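Local atomic coordinates of benzoate transport porin BenP (Acinetobacter baumannii AB307-0294, PDB entry 5DL8), a protein that probably forms a channel through the outer membrane of Acinetobacter baumannii for the uptake of small solutes such as benzoate. Residues Lys228-Leu233 with Glu302-Asn307. Sequence-based numbering, arbitrary orientation.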
loop_
_atom_site.group_PDB
_atom_site.type_symbol
_atom_site.label_atom_id
_atom_site.label_comp_id
_atom_site.label_asym_id
_atom_site.label_seq_id
_atom_site.Cartn_x
_atom_site.Cartn_y
_atom_site.Cartn_z
ATOM N N LYS A 228 13.478 -11.303 -0.006
ATOM C CA LYS A 228 13.402 -10.100 -0.842
ATOM C C LYS A 228 14.383 -9.035 -0.379
ATOM O O LYS A 228 14.468 -8.716 0.802
ATOM C CB LYS A 228 11.998 -9.601 -0.827
ATOM C CG LYS A 228 11.699 -8.275 -1.520
ATOM C CD LYS A 228 10.318 -7.891 -1.007
ATOM C CE LYS A 228 9.595 -6.695 -1.667
ATOM N NZ LYS A 228 9.000 -6.933 -3.026
ATOM N N HIS A 229 15.144 -8.526 -1.338
ATOM C CA HIS A 229 16.024 -7.309 -1.145
ATOM C C HIS A 229 15.444 -6.109 -1.946
ATOM O O HIS A 229 15.011 -6.251 -3.108
ATOM C CB HIS A 229 17.490 -7.540 -1.600
ATOM C CG HIS A 229 18.195 -8.617 -0.868
ATOM N ND1 HIS A 229 19.176 -8.364 0.084
ATOM C CD2 HIS A 229 18.122 -9.964 -0.979
ATOM C CE1 HIS A 229 19.613 -9.511 0.576
ATOM N NE2 HIS A 229 19.008 -10.496 -0.057
ATOM N N TYR A 230 15.512 -4.944 -1.324
ATOM C CA TYR A 230 15.153 -3.707 -1.935
ATOM C C TYR A 230 16.199 -2.634 -1.612
ATOM O O TYR A 230 16.590 -2.443 -0.464
ATOM C CB TYR A 230 13.767 -3.288 -1.328
ATOM C CG TYR A 230 13.417 -1.817 -1.609
ATOM C CD1 TYR A 230 12.990 -1.462 -2.844
ATOM C CD2 TYR A 230 13.546 -0.835 -0.675
ATOM C CE1 TYR A 230 12.662 -0.166 -3.195
ATOM C CE2 TYR A 230 13.229 0.528 -0.966
ATOM C CZ TYR A 230 12.704 0.821 -2.247
ATOM O OH TYR A 230 12.344 2.053 -2.729
ATOM N N VAL A 231 16.620 -1.917 -2.636
ATOM C CA VAL A 231 17.404 -0.671 -2.503
ATOM C C VAL A 231 16.657 0.426 -3.221
ATOM O O VAL A 231 16.322 0.348 -4.467
ATOM C CB VAL A 231 18.829 -0.748 -3.093
ATOM C CG1 VAL A 231 19.633 0.513 -2.758
ATOM C CG2 VAL A 231 19.612 -1.815 -2.419
ATOM N N GLY A 232 16.428 1.476 -2.476
ATOM C CA GLY A 232 15.710 2.676 -3.043
ATOM C C GLY A 232 16.659 3.867 -2.858
ATOM O O GLY A 232 17.201 3.994 -1.811
ATOM N N LEU A 233 16.944 4.654 -3.890
ATOM C CA LEU A 233 17.618 5.993 -3.747
ATOM C C LEU A 233 16.758 7.109 -4.324
ATOM O O LEU A 233 16.196 6.997 -5.444
ATOM C CB LEU A 233 18.920 6.043 -4.504
ATOM C CG LEU A 233 19.960 5.018 -3.982
ATOM C CD1 LEU A 233 21.082 4.908 -5.021
ATOM C CD2 LEU A 233 20.633 5.306 -2.668
ATOM N N GLU A 302 2.545 -3.527 -3.454
ATOM C CA GLU A 302 3.987 -3.180 -3.302
ATOM C C GLU A 302 4.043 -1.722 -3.685
ATOM O O GLU A 302 4.305 -1.321 -4.869
ATOM C CB GLU A 302 4.923 -4.052 -4.135
ATOM C CG GLU A 302 6.390 -3.722 -3.935
ATOM C CD GLU A 302 6.665 -3.526 -2.425
ATOM O OE1 GLU A 302 6.570 -2.321 -1.941
ATOM O OE2 GLU A 302 6.901 -4.578 -1.733
ATOM N N THR A 303 3.829 -0.944 -2.649
ATOM C CA THR A 303 3.742 0.527 -2.717
ATOM C C THR A 303 5.067 1.222 -3.039
ATOM O O THR A 303 5.045 2.386 -3.422
ATOM C CB THR A 303 3.220 1.173 -1.391
ATOM O OG1 THR A 303 4.067 0.725 -0.294
ATOM C CG2 THR A 303 1.613 0.707 -1.125
ATOM N N TYR A 304 6.181 0.506 -2.869
ATOM C CA TYR A 304 7.532 1.012 -3.223
ATOM C C TYR A 304 7.965 0.755 -4.620
ATOM O O TYR A 304 9.141 0.973 -4.958
ATOM C CB TYR A 304 8.530 0.470 -2.211
ATOM C CG TYR A 304 8.302 1.120 -0.839
ATOM C CD1 TYR A 304 7.208 0.711 0.026
ATOM C CD2 TYR A 304 9.106 2.244 -0.448
ATOM C CE1 TYR A 304 6.977 1.371 1.241
ATOM C CE2 TYR A 304 8.884 2.917 0.751
ATOM C CZ TYR A 304 7.880 2.493 1.601
ATOM O OH TYR A 304 7.784 3.172 2.766
ATOM N N PHE A 305 7.080 0.166 -5.413
ATOM C CA PHE A 305 7.272 0.129 -6.862
ATOM C C PHE A 305 7.182 1.614 -7.298
ATOM O O PHE A 305 6.659 2.428 -6.514
ATOM C CB PHE A 305 6.153 -0.714 -7.536
ATOM C CG PHE A 305 6.389 -2.186 -7.655
ATOM C CD1 PHE A 305 7.483 -2.834 -7.126
ATOM C CD2 PHE A 305 5.434 -2.964 -8.319
ATOM C CE1 PHE A 305 7.630 -4.202 -7.238
ATOM C CE2 PHE A 305 5.567 -4.375 -8.463
ATOM C CZ PHE A 305 6.671 -4.971 -7.903
ATOM N N ILE A 306 7.748 1.993 -8.466
ATOM C CA ILE A 306 7.703 3.471 -8.903
ATOM C C ILE A 306 6.249 3.986 -9.168
ATOM O O ILE A 306 5.973 5.150 -9.151
ATOM C CB ILE A 306 8.452 3.821 -10.205
ATOM C CG1 ILE A 306 7.748 3.154 -11.406
ATOM C CG2 ILE A 306 9.906 3.457 -10.158
ATOM C CD1 ILE A 306 8.605 3.173 -12.682
ATOM N N ASN A 307 5.362 3.088 -9.540
ATOM C CA ASN A 307 3.944 3.393 -9.822
ATOM C C ASN A 307 2.957 2.225 -9.535
ATOM O O ASN A 307 2.338 1.681 -10.490
ATOM C CB ASN A 307 3.857 3.819 -11.297
ATOM C CG ASN A 307 2.454 4.255 -11.704
ATOM O OD1 ASN A 307 1.656 4.735 -10.891
ATOM N ND2 ASN A 307 2.175 4.104 -12.978
#
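With chi1 of 174° and the next two torsions also extended, Lys228 runs out from barrel strand 226-238 of this OprD-family porin toward Glu302, in a loop between strands 278-288 and 319-328; only the last torsion of Lys228 bends. Glu302 comes from the opposite direction, its chain turned at chi2. The resulting salt bridge is weak as a hydrogen bond, Lys228 NZ lying 3.4 Å from Glu302 OE2, and each group has a further partner: Tyr293 OH for the ammonium, Val139 N for OE2. Glu302 OE1 instead takes the N-H of Tyr304 through its anti lone pair (161° at the hydrogen), inside the type I turn from Glu302 to Phe305. One carboxylate therefore braces the turn and faces the barrel wall.

Two residues along the strand, Tyr230 also points at the loop. The pair with Tyr304 is an offset edge-to-face contact, with ring planes at 70° and centroids 6.0 Å apart, and the edge of Tyr304 is turned to the face of Tyr230. Lys249 NZ binds both Tyr230 OH and Tyr304 O, joining strand and turn through a neighbouring strand. At the closest apolar approach, Tyr230 CZ sits 4.2 Å from Tyr304 CB.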